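Local coordinates for protein activating signal cointegrator 1 complex subunit 2 (Homo sapiens, PDB 6YXQ) that binds polyubiquitinated proteins as a subunit of the ASCC complex, recruiting ASCC3 and ALKBH3 to sites of DNA damage and taking part in the rescue of stalled ribosomes, at residues S196-T201 with C271-K276; T204-F209 with H277-R282. All coordinates share one frame; numbering follows the deposited sequence.

How the interactions relate
Both interactions pack helix 193-216 against the same later part of the chain, where the short helix 271-275 passes through a turn into helix 279-300. Interaction 1 lies nearer the start of helix 193-216 and is partly buried: a small apolar patch beside a salt bridge from D199 to an exposed lysine. Interaction 2, whose centre is about 10 Å from that of interaction 1, is a buried contact built on one leucine held between a phenylalanine and an arginine. The two are tied together by a hydrogen bond between D199 and H277 and by the edge-to-face rings of F274 and F279.

Interaction 1 of 2, residues S196-T201 with C271-K276; sequences SDLDET and CQTFQK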
ATOM      1  N   SER B 196      -4.510  21.837  -3.626  1.00 78.73           N
ATOM      2  CA  SER B 196      -4.857  22.579  -2.419  1.00 80.31           C
ATOM      3  C   SER B 196      -4.690  21.717  -1.178  1.00 74.91           C
ATOM      4  O   SER B 196      -4.090  22.148  -0.187  1.00 72.27           O
ATOM      5  CB  SER B 196      -6.290  23.113  -2.514  1.00 72.40           C
ATOM      6  OG  SER B 196      -6.568  23.617  -3.807  1.00 83.34           O
ATOM      7  N   ASP B 197      -5.218  20.489  -1.219  1.00 77.35           N
ATOM      8  CA  ASP B 197      -4.993  19.553  -0.125  1.00 79.95           C
ATOM      9  C   ASP B 197      -3.511  19.497   0.215  1.00 72.42           C
ATOM     10  O   ASP B 197      -3.101  19.781   1.350  1.00 72.11           O
ATOM     11  CB  ASP B 197      -5.518  18.169  -0.504  1.00 80.20           C
ATOM     12  CG  ASP B 197      -6.972  17.971  -0.131  1.00 84.87           C
ATOM     13  OD1 ASP B 197      -7.706  18.981  -0.011  1.00 84.51           O
ATOM     14  OD2 ASP B 197      -7.373  16.800   0.050  1.00 89.81           O
ATOM     15  N   LEU B 198      -2.690  19.197  -0.795  1.00 69.53           N
ATOM     16  CA  LEU B 198      -1.243  19.213  -0.628  1.00 74.30           C
ATOM     17  C   LEU B 198      -0.786  20.512   0.013  1.00 78.34           C
ATOM     18  O   LEU B 198      -0.053  20.507   1.009  1.00 83.43           O
ATOM     19  CB  LEU B 198      -0.573  19.023  -1.985  1.00 67.46           C
ATOM     20  CG  LEU B 198       0.940  18.902  -1.964  1.00 53.53           C
ATOM     21  CD1 LEU B 198       1.331  17.783  -1.027  1.00 56.08           C
ATOM     22  CD2 LEU B 198       1.442  18.647  -3.370  1.00 51.56           C
ATOM     23  N   ASP B 199      -1.241  21.640  -0.539  1.00 72.00           N
ATOM     24  CA  ASP B 199      -0.944  22.940   0.044  1.00 68.74           C
ATOM     25  C   ASP B 199      -1.203  22.932   1.546  1.00 71.72           C
ATOM     26  O   ASP B 199      -0.285  23.124   2.351  1.00 84.13           O
ATOM     27  CB  ASP B 199      -1.782  24.008  -0.656  1.00 75.91           C
ATOM     28  CG  ASP B 199      -1.338  25.411  -0.319  1.00 78.14           C
ATOM     29  OD1 ASP B 199      -0.327  25.567   0.398  1.00 81.24           O
ATOM     30  OD2 ASP B 199      -2.006  26.361  -0.773  1.00 75.68           O
ATOM     31  N   GLU B 200      -2.446  22.648   1.942  1.00 61.95           N
ATOM     32  CA  GLU B 200      -2.797  22.718   3.354  1.00 66.07           C
ATOM     33  C   GLU B 200      -2.003  21.722   4.184  1.00 69.98           C
ATOM     34  O   GLU B 200      -1.807  21.941   5.387  1.00 63.02           O
ATOM     35  CB  GLU B 200      -4.298  22.482   3.534  1.00 81.77           C
ATOM     36  CG  GLU B 200      -5.180  23.339   2.639  1.00 91.40           C
ATOM     37  CD  GLU B 200      -6.639  22.940   2.717  1.00111.44           C
ATOM     38  OE1 GLU B 200      -7.041  22.373   3.755  1.00122.97           O
ATOM     39  OE2 GLU B 200      -7.381  23.180   1.740  1.00123.72           O
ATOM     40  N   THR B 201      -1.520  20.647   3.559  1.00 66.67           N
ATOM     41  CA  THR B 201      -0.773  19.633   4.286  1.00 63.35           C
ATOM     42  C   THR B 201       0.680  20.035   4.493  1.00 69.47           C
ATOM     43  O   THR B 201       1.320  19.566   5.443  1.00 67.51           O
ATOM     44  CB  THR B 201      -0.871  18.307   3.539  1.00 65.95           C
ATOM     45  OG1 THR B 201      -2.254  17.989   3.350  1.00 78.80           O
ATOM     46  CG2 THR B 201      -0.186  17.185   4.306  1.00 61.53           C
ATOM     47  N   CYS B 271       6.030  19.768  -7.039  1.00 75.75           N
ATOM     48  CA  CYS B 271       7.200  20.434  -6.467  1.00 67.73           C
ATOM     49  C   CYS B 271       6.960  21.917  -6.230  1.00 71.09           C
ATOM     50  O   CYS B 271       7.397  22.468  -5.211  1.00 74.35           O
ATOM     51  CB  CYS B 271       8.412  20.249  -7.381  1.00 45.08           C
ATOM     52  SG  CYS B 271       9.139  18.617  -7.395  1.00 69.92           S
ATOM     53  N   GLN B 272       6.298  22.589  -7.172  1.00 67.81           N
ATOM     54  CA  GLN B 272       6.044  24.011  -6.988  1.00 68.48           C
ATOM     55  C   GLN B 272       5.192  24.248  -5.753  1.00 70.14           C
ATOM     56  O   GLN B 272       5.480  25.152  -4.957  1.00 78.25           O
ATOM     57  CB  GLN B 272       5.384  24.604  -8.229  1.00 63.10           C
ATOM     58  CG  GLN B 272       5.180  26.106  -8.137  1.00 76.81           C
ATOM     59  CD  GLN B 272       6.483  26.885  -7.977  1.00 94.01           C
ATOM     60  OE1 GLN B 272       6.840  27.303  -6.872  1.00100.53           O
ATOM     61  NE2 GLN B 272       7.190  27.092  -9.086  1.00103.29           N
ATOM     62  N   THR B 273       4.160  23.424  -5.553  1.00 66.78           N
ATOM     63  CA  THR B 273       3.405  23.493  -4.307  1.00 67.07           C
ATOM     64  C   THR B 273       4.338  23.423  -3.107  1.00 67.53           C
ATOM     65  O   THR B 273       4.200  24.205  -2.159  1.00 67.02           O
ATOM     66  CB  THR B 273       2.369  22.368  -4.254  1.00 65.00           C
ATOM     67  OG1 THR B 273       1.641  22.339  -5.488  1.00 74.67           O
ATOM     68  CG2 THR B 273       1.405  22.580  -3.096  1.00 48.38           C
ATOM     69  N   PHE B 274       5.329  22.524  -3.156  1.00 63.28           N
ATOM     70  CA  PHE B 274       6.324  22.444  -2.091  1.00 52.98           C
ATOM     71  C   PHE B 274       7.121  23.738  -1.987  1.00 53.98           C
ATOM     72  O   PHE B 274       7.292  24.294  -0.896  1.00 57.88           O
ATOM     73  CB  PHE B 274       7.269  21.268  -2.332  1.00 53.80           C
ATOM     74  CG  PHE B 274       6.778  19.959  -1.783  1.00 62.65           C
ATOM     75  CD1 PHE B 274       5.809  19.231  -2.454  1.00 68.11           C
ATOM     76  CD2 PHE B 274       7.308  19.441  -0.617  1.00 61.61           C
ATOM     77  CE1 PHE B 274       5.364  18.017  -1.960  1.00 63.67           C
ATOM     78  CE2 PHE B 274       6.862  18.226  -0.114  1.00 69.11           C
ATOM     79  CZ  PHE B 274       5.889  17.513  -0.788  1.00 53.65           C
ATOM     80  N   GLN B 275       7.617  24.239  -3.117  1.00 63.35           N
ATOM     81  CA  GLN B 275       8.516  25.382  -3.041  1.00 59.76           C
ATOM     82  C   GLN B 275       7.782  26.658  -2.656  1.00 66.65           C
ATOM     83  O   GLN B 275       8.402  27.580  -2.121  1.00 71.08           O
ATOM     84  CB  GLN B 275       9.262  25.553  -4.364  1.00 55.39           C
ATOM     85  CG  GLN B 275      10.364  26.604  -4.320  1.00 73.97           C
ATOM     86  CD  GLN B 275      11.321  26.430  -3.156  1.00 71.43           C
ATOM     87  OE1 GLN B 275      11.618  25.314  -2.736  1.00 70.68           O
ATOM     88  NE2 GLN B 275      11.813  27.546  -2.630  1.00 73.77           N
ATOM     89  N   LYS B 276       6.471  26.720  -2.894  1.00 76.92           N
ATOM     90  CA  LYS B 276       5.677  27.833  -2.392  1.00 69.68           C
ATOM     91  C   LYS B 276       5.835  27.987  -0.884  1.00 68.39           C
ATOM     92  O   LYS B 276       5.676  29.091  -0.348  1.00 70.46           O
ATOM     93  CB  LYS B 276       4.209  27.626  -2.777  1.00 67.74           C
ATOM     94  CG  LYS B 276       3.188  28.145  -1.784  1.00 69.26           C
ATOM     95  CD  LYS B 276       1.802  28.168  -2.406  1.00 79.87           C
ATOM     96  CE  LYS B 276       0.741  28.537  -1.389  1.00 74.23           C
ATOM     97  NZ  LYS B 276      -0.575  28.734  -2.046  1.00 69.76           N
TER
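The apolar, well-packed part of the contact centres on T273, whose methyl points at helix 193-216. This CG2, anti to the backbone N, lies 3.8 Å from the main-chain N of D199 and 3.9 Å from CG of L198. L198 answers with both methyl branches, crossing the threonine obliquely: CD2 rests on T273 CB, while CD1 comes within 4.1 Å of F274 CE1. The leucine and phenylalanine side chains cross at about a right angle, and CD1 meets the ring obliquely. F274 starts away from helix 193-216, but its ring tip nevertheless comes close to it, so one leucine spans two successive residues of helix 271-275. The two short segments run in roughly the same direction, at 32°, with their axes 9.6 Å apart; D199 and T273 are the nearest pair of backbones.

The solvent side is the K276 end, where a single salt bridge runs from the partly exposed D199 to the exposed lysine. K276 reaches back with its chain extended beyond CG and crosses the D199 side chain at about a right angle. Its NZ donates to OD2 of D199 at 3.0 Å, approaching from above the carboxylate plane, 39° out of it. OD1 of the same carboxylate is hydrogen-bonded to H277, so the two oxygens are divided between different partners. The paired charge of K276 would be expected to stabilise the ionised aspartate.

This contact joins helix 193-216 to the short helix 271-275. Helix 162-172 touches the leucine through I162, and helix 243-266 packs on the phenylalanine through L260, F263 and L264. Helix 306-340 covers another part of helix 271-275, with I329 and I330 meeting C271 and I334 meeting Q272 and Q275.

Interaction 2 of 2, residues T204-F209 with H277-R282; sequences TILQVF and HDFCYR
Helix 193-216 here meets the turn after helix 271-275 and the first turn of helix 279-300, a helix-to-helix contact within the helical N-terminal part of ASCC2, seen in complex with ASCC3. L206 is the centre of the contact: CD2 faces F279 and CD1 faces H277, and both also touch R282. CD2 sits 3.7 Å from CD1 of F279, equally near CE1 of that ring, and approaches obliquely. The other methyl, CD1, lies 3.8 Å from the carbonyl O of H277 and 4.1 Å from CB of the same residue.

F279 has CG anti to the backbone N (chi1 -157°), and the end of its ring comes near helix 193-216. There I205 CG2 meets the ring edge, near its plane, at 4.4 Å from CE1, and F209 CE2 reaches CZ at 4.3 Å, again obliquely. F286 stands edge-to-face with F209, while L260 of helix 243-266 touches I205, F209 and F279 alike. I205 and V208 of helix 193-216 also pack on L14 and L10 of the ASCC3 chain.

R282 closes the rim. Bent at chi2 and chi3, it folds its guanidinium over L206: one face lies against the leucine, with L206 CD2 4.2 Å above the plane. R282 NH2 comes 3.7 Å from L206 CB and 3.6 Å from L206 O.

The contact between the two segments is therefore mostly apolar packing, with the flat guanidinium contributing its face as a lid on the leucine. The imidazole of H277 has its polar partner outside the two segments, and this bond to D199 would probably stabilise a protonated ring.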
ATOM      1  N   THR B 204       1.975  21.060   8.008  1.00 72.87           N
ATOM      2  CA  THR B 204       2.154  19.929   8.915  1.00 74.59           C
ATOM      3  C   THR B 204       3.439  19.181   8.586  1.00 68.46           C
ATOM      4  O   THR B 204       4.221  18.839   9.484  1.00 75.14           O
ATOM      5  CB  THR B 204       0.953  18.988   8.849  1.00 73.81           C
ATOM      6  OG1 THR B 204       1.091  18.117   7.721  1.00 98.27           O
ATOM      7  CG2 THR B 204      -0.340  19.778   8.722  1.00 63.55           C
ATOM      8  N   ILE B 205       3.686  18.949   7.294  1.00 64.03           N
ATOM      9  CA  ILE B 205       4.893  18.241   6.861  1.00 71.29           C
ATOM     10  C   ILE B 205       6.134  18.915   7.427  1.00 75.33           C
ATOM     11  O   ILE B 205       6.946  18.291   8.123  1.00 82.14           O
ATOM     12  CB  ILE B 205       4.960  18.174   5.325  1.00 71.59           C
ATOM     13  CG1 ILE B 205       3.786  17.360   4.769  1.00 73.91           C
ATOM     14  CG2 ILE B 205       6.298  17.605   4.893  1.00 43.69           C
ATOM     15  CD1 ILE B 205       3.852  17.121   3.273  1.00 67.23           C
ATOM     16  N   LEU B 206       6.292  20.208   7.134  1.00 73.97           N
ATOM     17  CA  LEU B 206       7.415  20.966   7.673  1.00 66.14           C
ATOM     18  C   LEU B 206       7.456  20.878   9.186  1.00 75.19           C
ATOM     19  O   LEU B 206       8.536  20.752   9.778  1.00 71.59           O
ATOM     20  CB  LEU B 206       7.326  22.428   7.238  1.00 52.52           C
ATOM     21  CG  LEU B 206       7.552  22.703   5.756  1.00 50.82           C
ATOM     22  CD1 LEU B 206       7.105  24.116   5.409  1.00 60.59           C
ATOM     23  CD2 LEU B 206       9.008  22.485   5.383  1.00 46.24           C
ATOM     24  N   GLN B 207       6.282  20.938   9.830  1.00 73.74           N
ATOM     25  CA  GLN B 207       6.226  20.825  11.282  1.00 72.20           C
ATOM     26  C   GLN B 207       6.934  19.563  11.749  1.00 61.19           C
ATOM     27  O   GLN B 207       7.728  19.599  12.702  1.00 61.27           O
ATOM     28  CB  GLN B 207       4.774  20.839  11.752  1.00 67.32           C
ATOM     29  CG  GLN B 207       4.624  20.867  13.251  1.00 71.27           C
ATOM     30  CD  GLN B 207       5.396  22.005  13.871  1.00 88.65           C
ATOM     31  OE1 GLN B 207       5.302  23.147  13.421  1.00 94.83           O
ATOM     32  NE2 GLN B 207       6.167  21.704  14.908  1.00107.37           N
ATOM     33  N   VAL B 208       6.694  18.450  11.046  1.00 57.22           N
ATOM     34  CA  VAL B 208       7.413  17.208  11.319  1.00 66.02           C
ATOM     35  C   VAL B 208       8.896  17.492  11.527  1.00 70.11           C
ATOM     36  O   VAL B 208       9.453  17.231  12.601  1.00 74.48           O
ATOM     37  CB  VAL B 208       7.185  16.202  10.179  1.00 71.16           C
ATOM     38  CG1 VAL B 208       7.972  14.924  10.432  1.00 67.77           C
ATOM     39  CG2 VAL B 208       5.697  15.913  10.018  1.00 72.78           C
ATOM     40  N   PHE B 209       9.531  18.121  10.535  1.00 66.75           N
ATOM     41  CA  PHE B 209      10.967  18.383  10.608  1.00 62.95           C
ATOM     42  C   PHE B 209      11.333  19.156  11.868  1.00 72.52           C
ATOM     43  O   PHE B 209      12.207  18.728  12.633  1.00 82.31           O
ATOM     44  CB  PHE B 209      11.430  19.113   9.343  1.00 50.44           C
ATOM     45  CG  PHE B 209      11.520  18.213   8.142  1.00 53.30           C
ATOM     46  CD1 PHE B 209      12.622  17.400   7.946  1.00 60.94           C
ATOM     47  CD2 PHE B 209      10.475  18.138   7.242  1.00 55.30           C
ATOM     48  CE1 PHE B 209      12.692  16.549   6.855  1.00 59.42           C
ATOM     49  CE2 PHE B 209      10.541  17.292   6.147  1.00 60.90           C
ATOM     50  CZ  PHE B 209      11.653  16.498   5.957  1.00 61.79           C
ATOM     51  N   HIS B 277       6.178  26.903  -0.188  1.00 65.01           N
ATOM     52  CA  HIS B 277       6.374  26.928   1.256  1.00 61.30           C
ATOM     53  C   HIS B 277       7.849  26.956   1.636  1.00 68.42           C
ATOM     54  O   HIS B 277       8.214  26.503   2.726  1.00 79.81           O
ATOM     55  CB  HIS B 277       5.677  25.735   1.908  1.00 53.82           C
ATOM     56  CG  HIS B 277       4.180  25.832   1.911  1.00 66.22           C
ATOM     57  ND1 HIS B 277       3.458  26.166   3.035  1.00 72.21           N
ATOM     58  CD2 HIS B 277       3.272  25.635   0.926  1.00 60.78           C
ATOM     59  CE1 HIS B 277       2.169  26.169   2.745  1.00 71.84           C
ATOM     60  NE2 HIS B 277       2.030  25.849   1.471  1.00 68.65           N
ATOM     61  N   ASP B 278       8.704  27.474   0.751  1.00 63.03           N
ATOM     62  CA  ASP B 278      10.128  27.670   1.031  1.00 68.13           C
ATOM     63  C   ASP B 278      10.806  26.357   1.428  1.00 75.22           C
ATOM     64  O   ASP B 278      11.549  26.287   2.409  1.00 88.05           O
ATOM     65  CB  ASP B 278      10.322  28.745   2.105  1.00 65.22           C
ATOM     66  CG  ASP B 278      11.733  29.314   2.121  1.00 86.62           C
ATOM     67  OD1 ASP B 278      12.430  29.226   1.082  1.00 84.41           O
ATOM     68  OD2 ASP B 278      12.141  29.847   3.178  1.00 93.41           O
ATOM     69  N   PHE B 279      10.559  25.308   0.638  1.00 75.11           N
ATOM     70  CA  PHE B 279      10.969  23.966   1.048  1.00 75.98           C
ATOM     71  C   PHE B 279      12.470  23.742   0.884  1.00 76.34           C
ATOM     72  O   PHE B 279      13.110  23.165   1.773  1.00 57.11           O
ATOM     73  CB  PHE B 279      10.189  22.907   0.267  1.00 62.87           C
ATOM     74  CG  PHE B 279      10.127  21.575   0.955  1.00 46.67           C
ATOM     75  CD1 PHE B 279       9.170  21.326   1.923  1.00 52.88           C
ATOM     76  CD2 PHE B 279      11.031  20.576   0.643  1.00 58.59           C
ATOM     77  CE1 PHE B 279       9.115  20.099   2.568  1.00 66.28           C
ATOM     78  CE2 PHE B 279      10.984  19.345   1.284  1.00 66.62           C
ATOM     79  CZ  PHE B 279      10.023  19.109   2.249  1.00 64.52           C
ATOM     80  N   CYS B 280      13.042  24.180  -0.245  1.00 68.63           N
ATOM     81  CA  CYS B 280      14.475  24.005  -0.479  1.00 61.56           C
ATOM     82  C   CYS B 280      15.311  24.557   0.664  1.00 71.50           C
ATOM     83  O   CYS B 280      16.277  23.918   1.097  1.00 64.86           O
ATOM     84  CB  CYS B 280      14.891  24.675  -1.788  1.00 46.02           C
ATOM     85  SG  CYS B 280      14.379  23.833  -3.283  1.00 60.33           S
ATOM     86  N   TYR B 281      14.974  25.756   1.151  1.00 80.65           N
ATOM     87  CA  TYR B 281      15.729  26.313   2.267  1.00 75.02           C
ATOM     88  C   TYR B 281      15.445  25.552   3.555  1.00 72.72           C
ATOM     89  O   TYR B 281      16.358  25.313   4.360  1.00 52.89           O
ATOM     90  CB  TYR B 281      15.412  27.797   2.458  1.00 72.49           C
ATOM     91  CG  TYR B 281      15.979  28.339   3.754  1.00 65.91           C
ATOM     92  CD1 TYR B 281      17.352  28.456   3.934  1.00 65.31           C
ATOM     93  CD2 TYR B 281      15.150  28.690   4.811  1.00 77.88           C
ATOM     94  CE1 TYR B 281      17.884  28.925   5.121  1.00 66.63           C
ATOM     95  CE2 TYR B 281      15.673  29.163   6.006  1.00 79.70           C
ATOM     96  CZ  TYR B 281      17.040  29.278   6.153  1.00 83.50           C
ATOM     97  OH  TYR B 281      17.567  29.744   7.335  1.00 97.23           O
ATOM     98  N   ARG B 282      14.188  25.163   3.772  1.00 72.16           N
ATOM     99  CA  ARG B 282      13.842  24.507   5.027  1.00 64.47           C
ATOM    100  C   ARG B 282      14.587  23.190   5.182  1.00 54.74           C
ATOM    101  O   ARG B 282      15.104  22.884   6.263  1.00 64.37           O
ATOM    102  CB  ARG B 282      12.333  24.302   5.113  1.00 69.99           C
ATOM    103  CG  ARG B 282      11.586  25.511   5.672  1.00 63.58           C
ATOM    104  CD  ARG B 282      12.017  25.817   7.092  1.00 75.66           C
ATOM    105  NE  ARG B 282      11.444  24.883   8.061  1.00 92.26           N
ATOM    106  CZ  ARG B 282      10.209  24.973   8.549  1.00 92.52           C
ATOM    107  NH1 ARG B 282       9.407  25.957   8.155  1.00 94.55           N
ATOM    108  NH2 ARG B 282       9.774  24.080   9.431  1.00 80.75           N
TER